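Local coordinates for pollen-specific leucine-rich repeat extensin-like protein 1 (PDB 6TME) that probably senses peptide signals in the pollen-tube cell wall, through a leucine-rich repeat domain that packs against a second protein chain here, at residues Lys134-Ser137 with Lys138-Leu141; Phe121-Ser125 with Asn126-Gly130; Pro182-Asp186 with Lys187-Ala191. All blocks are in the same frame, centred on the assembly; numbering follows the deposited sequence.

Interaction 1 of 3, residues Lys134-Ser137 with Lys138-Leu141; sequences KSLS and KLTL. With EDO (1,2-ethanediol), chain T.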
loop_
_atom_site.group_PDB
_atom_site.type_symbol
_atom_site.label_atom_id
_atom_site.label_comp_id
_atom_site.label_asym_id
_atom_site.label_seq_id
_atom_site.Cartn_x
_atom_site.Cartn_y
_atom_site.Cartn_z
ATOM N N LYS A 134 15.725 -14.061 8.405
ATOM C CA LYS A 134 16.784 -13.447 7.602
ATOM C C LYS A 134 17.226 -14.349 6.449
ATOM O O LYS A 134 17.668 -13.857 5.405
ATOM C CB LYS A 134 17.983 -13.112 8.493
ATOM N N SER A 135 17.124 -15.668 6.616
ATOM C CA SER A 135 17.553 -16.566 5.555
ATOM C C SER A 135 16.809 -16.324 4.242
ATOM O O SER A 135 17.288 -16.763 3.190
ATOM C CB SER A 135 17.374 -18.015 6.007
ATOM O OG SER A 135 16.011 -18.292 6.278
ATOM N N LEU A 136 15.669 -15.620 4.261
ATOM C CA LEU A 136 14.944 -15.368 3.017
ATOM C C LEU A 136 15.720 -14.490 2.047
ATOM O O LEU A 136 15.322 -14.383 0.880
ATOM C CB LEU A 136 13.579 -14.743 3.296
ATOM C CG LEU A 136 12.568 -15.684 3.947
ATOM C CD1 LEU A 136 11.169 -15.124 3.729
ATOM C CD2 LEU A 136 12.699 -17.131 3.422
ATOM N N SER A 137 16.835 -13.904 2.477
ATOM C CA SER A 137 17.695 -13.186 1.545
ATOM C C SER A 137 18.236 -14.104 0.457
ATOM O O SER A 137 18.678 -13.618 -0.596
ATOM C CB SER A 137 18.855 -12.544 2.300
ATOM O OG SER A 137 19.633 -13.545 2.941
ATOM N N LYS A 138 18.233 -15.424 0.692
ATOM C CA LYS A 138 18.693 -16.350 -0.332
ATOM C C LYS A 138 17.666 -16.551 -1.438
ATOM O O LYS A 138 18.018 -17.102 -2.483
ATOM C CB LYS A 138 19.089 -17.692 0.318
ATOM C CG LYS A 138 20.215 -17.522 1.343
ATOM C CD LYS A 138 20.541 -18.784 2.104
ATOM C CE LYS A 138 19.357 -19.306 2.887
ATOM N NZ LYS A 138 19.794 -20.235 3.994
ATOM N N LEU A 139 16.430 -16.067 -1.262
ATOM C CA LEU A 139 15.402 -16.122 -2.307
ATOM C C LEU A 139 15.618 -14.947 -3.259
ATOM O O LEU A 139 14.874 -13.962 -3.288
ATOM C CB LEU A 139 14.003 -16.112 -1.704
ATOM C CG LEU A 139 13.464 -17.474 -1.251
ATOM C CD1 LEU A 139 14.418 -18.202 -0.288
ATOM C CD2 LEU A 139 12.102 -17.337 -0.616
ATOM N N THR A 140 16.671 -15.073 -4.062
ATOM C CA THR A 140 17.148 -13.947 -4.848
ATOM C C THR A 140 16.243 -13.606 -6.020
ATOM O O THR A 140 16.424 -12.549 -6.629
ATOM C CB THR A 140 18.560 -14.240 -5.342
ATOM O OG1 THR A 140 18.512 -15.298 -6.311
ATOM C CG2 THR A 140 19.439 -14.670 -4.148
ATOM N N LEU A 141 15.296 -14.468 -6.363
ATOM C CA LEU A 141 14.355 -14.174 -7.430
ATOM C C LEU A 141 13.071 -13.534 -6.909
ATOM O O LEU A 141 12.154 -13.273 -7.702
ATOM C CB LEU A 141 14.016 -15.464 -8.197
ATOM C CG LEU A 141 15.190 -16.316 -8.659
ATOM C CD1 LEU A 141 14.688 -17.488 -9.501
ATOM C CD2 LEU A 141 16.211 -15.451 -9.436
HETATM C C1 EDO T . 13.556 -12.654 -12.114
HETATM O O1 EDO T . 12.506 -12.550 -13.083
HETATM C C2 EDO T . 13.020 -13.359 -10.876
HETATM O O2 EDO T . 11.871 -12.674 -10.368
#
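Leu136 and Leu139 lie side by side and point the same way, CD2 of Leu136 4.1 Å from CD2 of Leu139, at the end of a 3-10 turn in the loop between strands 127-130 and 144-146 of the leucine-rich repeat solenoid. Three i+3-to-i backbone bonds wind the turn, the first from Ser137 N to Lys134 O. Lys138 N then donates to Ser135 O over 3.0 Å, nearly straight at 171°, and Leu139 N reaches Leu136 O over 2.9 Å. Alongside the Ser135 carbonyl runs the lysine's own aliphatic chain: bent at its third torsion (chi3 -60°), it folds back so that Lys138 CE comes within 3.3 Å of Ser135 O while NZ rests 3.9 Å from Ser135 CB. A long, flexible residue suits this exposed place, where its methylenes can pack along the turn while the charged end probably remains solvated. Further out, Pro110 O binds the hydroxyl of Ser135, Trp163 NE1 donates to Leu136 O, and Leu112 and Val159 pack on the buried Leu136 side chain. After Leu139, the centre of an inverse gamma turn, the chain runs on to Leu141, whose carbonyl O accepts a 2.7 Å hydrogen bond from O2 of a 1,2-ethanediol.

Interaction 2 of 3, residues Phe121-Ser125 with Asn126-Gly130; sequences FHVNS and NRFCG
Asn126 turns CG to the side of its backbone N, opposite its carbonyl carbon (chi1 -78°), and a second torsion of -85° then swings the amide back under the loop toward Val123. ND2 of Asn126 reaches Val123 O over 3.1 Å in an almost straight bond, 174° at the hydrogen. The acceptor lies in the plane of the amide, whereas the donor stands well above the plane of the Val123 carbonyl. Across the bend, Val123 and Phe128 cross at about a right angle, Val123 CB 4.0 Å from Phe128 CE2, as branched and aromatic groups facing the interior of the solenoid. Ser125, in a left-handed backbone conformation, carries the chain round the bend, and its OG donates to Asn124 OD1 at 2.5 Å.

These residues follow the LxLxxNxL pattern of the leucine-rich repeat, with Phe121, Val123, Asn126 and Phe128 at its fixed positions. The other bonds of the Asn126 amide go to the preceding coil, ND2 to Leu99 O and OD1 to Ile104 N. Asn150 repeats the scheme one coil later, binding Val123 O and Phe128 N. An alanine in place of Asn126 would probably leave Val123 O without one of its donors and Ile104 N and Leu99 O without their mates, letting the turn slacken against the coil before it. An asparagine suits the site because one planar amide both gives and accepts, so backbone N-H and C=O groups of this buried bend and of the coil before it are satisfied by one side chain.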
loop_
_atom_site.group_PDB
_atom_site.type_symbol
_atom_site.label_atom_id
_atom_site.label_comp_id
_atom_site.label_asym_id
_atom_site.label_seq_id
_atom_site.Cartn_x
_atom_site.Cartn_y
_atom_site.Cartn_z
ATOM N N PHE A 121 5.391 -15.196 -3.496
ATOM C CA PHE A 121 5.088 -15.655 -2.141
ATOM C C PHE A 121 3.849 -14.902 -1.649
ATOM O O PHE A 121 3.931 -13.721 -1.274
ATOM C CB PHE A 121 6.300 -15.450 -1.243
ATOM C CG PHE A 121 6.171 -16.084 0.107
ATOM C CD1 PHE A 121 6.519 -17.419 0.303
ATOM C CD2 PHE A 121 5.706 -15.350 1.182
ATOM C CE1 PHE A 121 6.405 -18.010 1.555
ATOM C CE2 PHE A 121 5.606 -15.927 2.442
ATOM C CZ PHE A 121 5.944 -17.273 2.620
ATOM N N HIS A 122 2.692 -15.575 -1.688
ATOM C CA HIS A 122 1.414 -14.992 -1.276
ATOM C C HIS A 122 0.905 -15.746 -0.051
ATOM O O HIS A 122 0.544 -16.922 -0.161
ATOM C CB HIS A 122 0.379 -15.065 -2.404
ATOM C CG HIS A 122 0.778 -14.345 -3.658
ATOM N ND1 HIS A 122 0.096 -14.495 -4.848
ATOM C CD2 HIS A 122 1.786 -13.473 -3.912
ATOM C CE1 HIS A 122 0.673 -13.760 -5.783
ATOM N NE2 HIS A 122 1.706 -13.137 -5.243
ATOM N N VAL A 123 0.872 -15.090 1.112
ATOM C CA VAL A 123 0.271 -15.700 2.301
ATOM C C VAL A 123 -0.692 -14.729 2.980
ATOM O O VAL A 123 -0.810 -14.717 4.209
ATOM C CB VAL A 123 1.335 -16.231 3.298
ATOM C CG1 VAL A 123 2.094 -17.468 2.688
ATOM C CG2 VAL A 123 2.320 -15.162 3.700
ATOM N N ASN A 124 -1.438 -13.960 2.182
ATOM C CA ASN A 124 -2.445 -13.059 2.732
ATOM C C ASN A 124 -3.459 -13.798 3.592
ATOM O O ASN A 124 -3.931 -14.885 3.237
ATOM C CB ASN A 124 -3.198 -12.316 1.635
ATOM C CG ASN A 124 -4.438 -11.559 2.191
ATOM O OD1 ASN A 124 -5.505 -12.135 2.348
ATOM N ND2 ASN A 124 -4.266 -10.289 2.533
ATOM N N SER A 125 -3.811 -13.173 4.719
ATOM C CA SER A 125 -4.864 -13.650 5.621
ATOM C C SER A 125 -4.554 -15.048 6.149
ATOM O O SER A 125 -5.341 -15.986 6.014
ATOM C CB SER A 125 -6.240 -13.615 4.943
ATOM O OG SER A 125 -6.605 -12.279 4.593
ATOM N N ASN A 126 -3.373 -15.181 6.741
ATOM C CA ASN A 126 -3.043 -16.327 7.578
ATOM C C ASN A 126 -2.771 -15.811 8.983
ATOM O O ASN A 126 -2.942 -14.625 9.274
ATOM C CB ASN A 126 -1.859 -17.106 7.009
ATOM C CG ASN A 126 -2.265 -17.998 5.846
ATOM O OD1 ASN A 126 -2.720 -19.137 6.045
ATOM N ND2 ASN A 126 -2.143 -17.477 4.635
ATOM N N ARG A 127 -2.338 -16.699 9.862
ATOM C CA ARG A 127 -1.953 -16.246 11.192
ATOM C C ARG A 127 -0.494 -16.576 11.433
ATOM O O ARG A 127 -0.138 -17.172 12.457
ATOM C CB ARG A 127 -2.856 -16.873 12.251
ATOM C CG ARG A 127 -4.271 -16.293 12.228
ATOM C CD ARG A 127 -5.236 -17.145 13.026
ATOM N NE ARG A 127 -5.220 -18.513 12.516
ATOM C CZ ARG A 127 -5.726 -19.548 13.170
ATOM N NH1 ARG A 127 -6.272 -19.352 14.360
ATOM N NH2 ARG A 127 -5.668 -20.770 12.639
ATOM N N PHE A 128 0.353 -16.219 10.474
ATOM C CA PHE A 128 1.777 -16.459 10.616
ATOM C C PHE A 128 2.363 -15.426 11.564
ATOM O O PHE A 128 2.156 -14.219 11.404
ATOM C CB PHE A 128 2.476 -16.446 9.256
ATOM C CG PHE A 128 2.210 -17.694 8.439
ATOM C CD1 PHE A 128 2.541 -18.954 8.945
ATOM C CD2 PHE A 128 1.589 -17.614 7.183
ATOM C CE1 PHE A 128 2.267 -20.128 8.206
ATOM C CE2 PHE A 128 1.328 -18.766 6.434
ATOM C CZ PHE A 128 1.666 -20.033 6.949
ATOM N N CYS A 129 3.096 -15.902 12.553
ATOM C CA CYS A 129 3.478 -15.063 13.664
ATOM C C CYS A 129 4.993 -14.939 13.741
ATOM O O CYS A 129 5.744 -15.776 13.233
ATOM C CB CYS A 129 2.906 -15.634 14.964
ATOM N N GLY A 130 5.439 -13.879 14.395
ATOM C CA GLY A 130 6.854 -13.715 14.631
ATOM C C GLY A 130 7.494 -12.816 13.604
ATOM O O GLY A 130 6.904 -11.807 13.219
#

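Interaction 3 of 3, residues Pro182-Asp186 with Lys187-Ala191; sequences PEIFD and KDLDA
On the loop that follows strand 175-178 of the leucine-rich repeat solenoid, a short 3-10 turn is joined to the chain that follows it by apolar contact between Ile184 and Leu189, five residues apart. With CG1 anti to the backbone N (chi1 -169°), Ile184 stretches its CD1 methyl to 4.0 Å from CD1 of Leu189. That same leucine methyl also sits 4.0 Å from the Ile184 carbonyl O, so it fills the corner between backbone and side chain. The other branch of Ile184 is used as well: CG2 stands 3.6 Å above one face of the Phe185 ring, offset toward its rim.

Pro182, with no N-H to spend, suits the start of the turn, and its carbonyl takes the first bond, from Phe185 N. Asp186 N follows, 2.8 Å from Glu183 O. The last bond, Lys187 N to Ile184 O, is weak at 3.5 Å and 135°, as the backbone is already leaving the helical path. Lys187 packs CG 3.7 Å from Ile184 O, and its chain, bent at the second and third torsions, carries NZ off to a hydrogen bond with Trp163 O. Next comes an inverse gamma turn centred on Asp188, which brings Leu189 inward and leads to strand 191-193.

Phe156, Leu161 and Leu169 pack on Ile184, and Leu166 and Leu169 on Leu189. Regularly spaced aliphatic residues, one from the connecting turn and one from the approach to the next strand, meeting in a continuous interior are the hallmark of the leucine-rich repeat fold.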
loop_
_atom_site.group_PDB
_atom_site.type_symbol
_atom_site.label_atom_id
_atom_site.label_comp_id
_atom_site.label_asym_id
_atom_site.label_seq_id
_atom_site.Cartn_x
_atom_site.Cartn_y
_atom_site.Cartn_z
ATOM N N PRO A 182 14.655 4.272 5.272
ATOM C CA PRO A 182 14.556 5.168 4.104
ATOM C C PRO A 182 14.983 4.499 2.813
ATOM O O PRO A 182 14.425 4.789 1.750
ATOM C CB PRO A 182 15.477 6.348 4.467
ATOM C CG PRO A 182 15.637 6.289 5.979
ATOM C CD PRO A 182 15.521 4.810 6.339
ATOM N N GLU A 183 15.937 3.578 2.870
ATOM C CA GLU A 183 16.402 2.956 1.638
ATOM C C GLU A 183 15.312 2.160 0.920
ATOM O O GLU A 183 15.509 1.812 -0.247
ATOM C CB GLU A 183 17.620 2.068 1.938
ATOM C CG GLU A 183 17.422 1.011 3.021
ATOM C CD GLU A 183 17.800 1.494 4.426
ATOM O OE1 GLU A 183 17.715 2.712 4.688
ATOM O OE2 GLU A 183 18.190 0.648 5.267
ATOM N N ILE A 184 14.164 1.887 1.563
ATOM C CA ILE A 184 13.086 1.149 0.900
ATOM C C ILE A 184 12.632 1.859 -0.372
ATOM O O ILE A 184 12.238 1.204 -1.344
ATOM C CB ILE A 184 11.893 0.914 1.856
ATOM C CG1 ILE A 184 10.899 -0.079 1.252
ATOM C CG2 ILE A 184 11.107 2.189 2.056
ATOM C CD1 ILE A 184 11.417 -1.487 1.141
ATOM N N PHE A 185 12.687 3.195 -0.404
ATOM C CA PHE A 185 12.277 3.920 -1.602
ATOM C C PHE A 185 13.359 3.956 -2.676
ATOM O O PHE A 185 13.089 4.443 -3.784
ATOM C CB PHE A 185 11.801 5.336 -1.215
ATOM C CG PHE A 185 10.565 5.310 -0.366
ATOM C CD1 PHE A 185 9.363 4.867 -0.897
ATOM C CD2 PHE A 185 10.620 5.622 0.980
ATOM C CE1 PHE A 185 8.219 4.777 -0.116
ATOM C CE2 PHE A 185 9.484 5.535 1.764
ATOM C CZ PHE A 185 8.279 5.110 1.208
ATOM N N ASP A 186 14.560 3.427 -2.387
ATOM C CA ASP A 186 15.601 3.264 -3.404
ATOM C C ASP A 186 15.398 2.007 -4.251
ATOM O O ASP A 186 15.865 1.966 -5.393
ATOM C CB ASP A 186 16.995 3.197 -2.765
ATOM C CG ASP A 186 17.312 4.397 -1.889
ATOM O OD1 ASP A 186 16.974 5.538 -2.270
ATOM O OD2 ASP A 186 17.898 4.186 -0.801
ATOM N N LYS A 187 14.757 0.966 -3.714
ATOM C CA LYS A 187 14.411 -0.187 -4.545
ATOM C C LYS A 187 13.446 0.241 -5.650
ATOM O O LYS A 187 12.709 1.222 -5.509
ATOM C CB LYS A 187 13.764 -1.289 -3.704
ATOM C CG LYS A 187 14.447 -1.612 -2.383
ATOM C CD LYS A 187 15.631 -2.522 -2.596
ATOM C CE LYS A 187 15.199 -3.937 -2.969
ATOM N NZ LYS A 187 16.267 -4.602 -3.753
ATOM N N ASP A 188 13.431 -0.501 -6.758
ATOM C CA ASP A 188 12.472 -0.168 -7.817
ATOM C C ASP A 188 11.150 -0.928 -7.625
ATOM O O ASP A 188 10.688 -1.695 -8.451
ATOM C CB ASP A 188 13.092 -0.372 -9.202
ATOM C CG ASP A 188 13.368 -1.835 -9.558
ATOM O OD1 ASP A 188 13.977 -2.045 -10.632
ATOM O OD2 ASP A 188 13.005 -2.767 -8.805
ATOM N N LEU A 189 10.534 -0.680 -6.479
ATOM C CA LEU A 189 9.225 -1.243 -6.195
ATOM C C LEU A 189 8.161 -0.548 -7.037
ATOM O O LEU A 189 8.222 0.662 -7.283
ATOM C CB LEU A 189 8.901 -1.102 -4.701
ATOM C CG LEU A 189 9.653 -2.097 -3.815
ATOM C CD1 LEU A 189 9.623 -1.642 -2.383
ATOM C CD2 LEU A 189 8.986 -3.448 -3.930
ATOM N N ASP A 190 7.205 -1.332 -7.522
ATOM C CA ASP A 190 6.015 -0.774 -8.143
ATOM C C ASP A 190 4.924 -0.507 -7.117
ATOM O O ASP A 190 4.092 0.377 -7.322
ATOM C CB ASP A 190 5.498 -1.730 -9.231
ATOM C CG ASP A 190 4.070 -1.408 -9.683
ATOM O OD1 ASP A 190 3.846 -0.327 -10.285
ATOM O OD2 ASP A 190 3.168 -2.245 -9.440
ATOM N N ALA A 191 4.929 -1.234 -6.004
ATOM C CA ALA A 191 3.832 -1.167 -5.049
ATOM C C ALA A 191 4.383 -1.410 -3.653
ATOM O O ALA A 191 5.099 -2.393 -3.432
ATOM C CB ALA A 191 2.743 -2.196 -5.374
#

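Overall arrangement
The three contacts follow one another along the solenoid. Interaction 2 forms the bend between strands 120-122 and 127-130, and interaction 1 lies in the loop that comes next, their centres about 17 Å apart. Interaction 3 resembles interaction 1 some 48 residues later, with centres again about 17 Å apart and nearest atoms about 8 Å; Trp163 bridges them, donating from its indole to Leu136 O and accepting Lys187 NZ on its carbonyl. Interactions 2 and 3 are about 22 Å apart between centres. Each has residues at the second protein chain: Leu141, then His122, Asn124 and Ser125, then Asp190 and Ala191. A glycan N-acetylglucosamine lies about 14 Å from the Asp188 side chain.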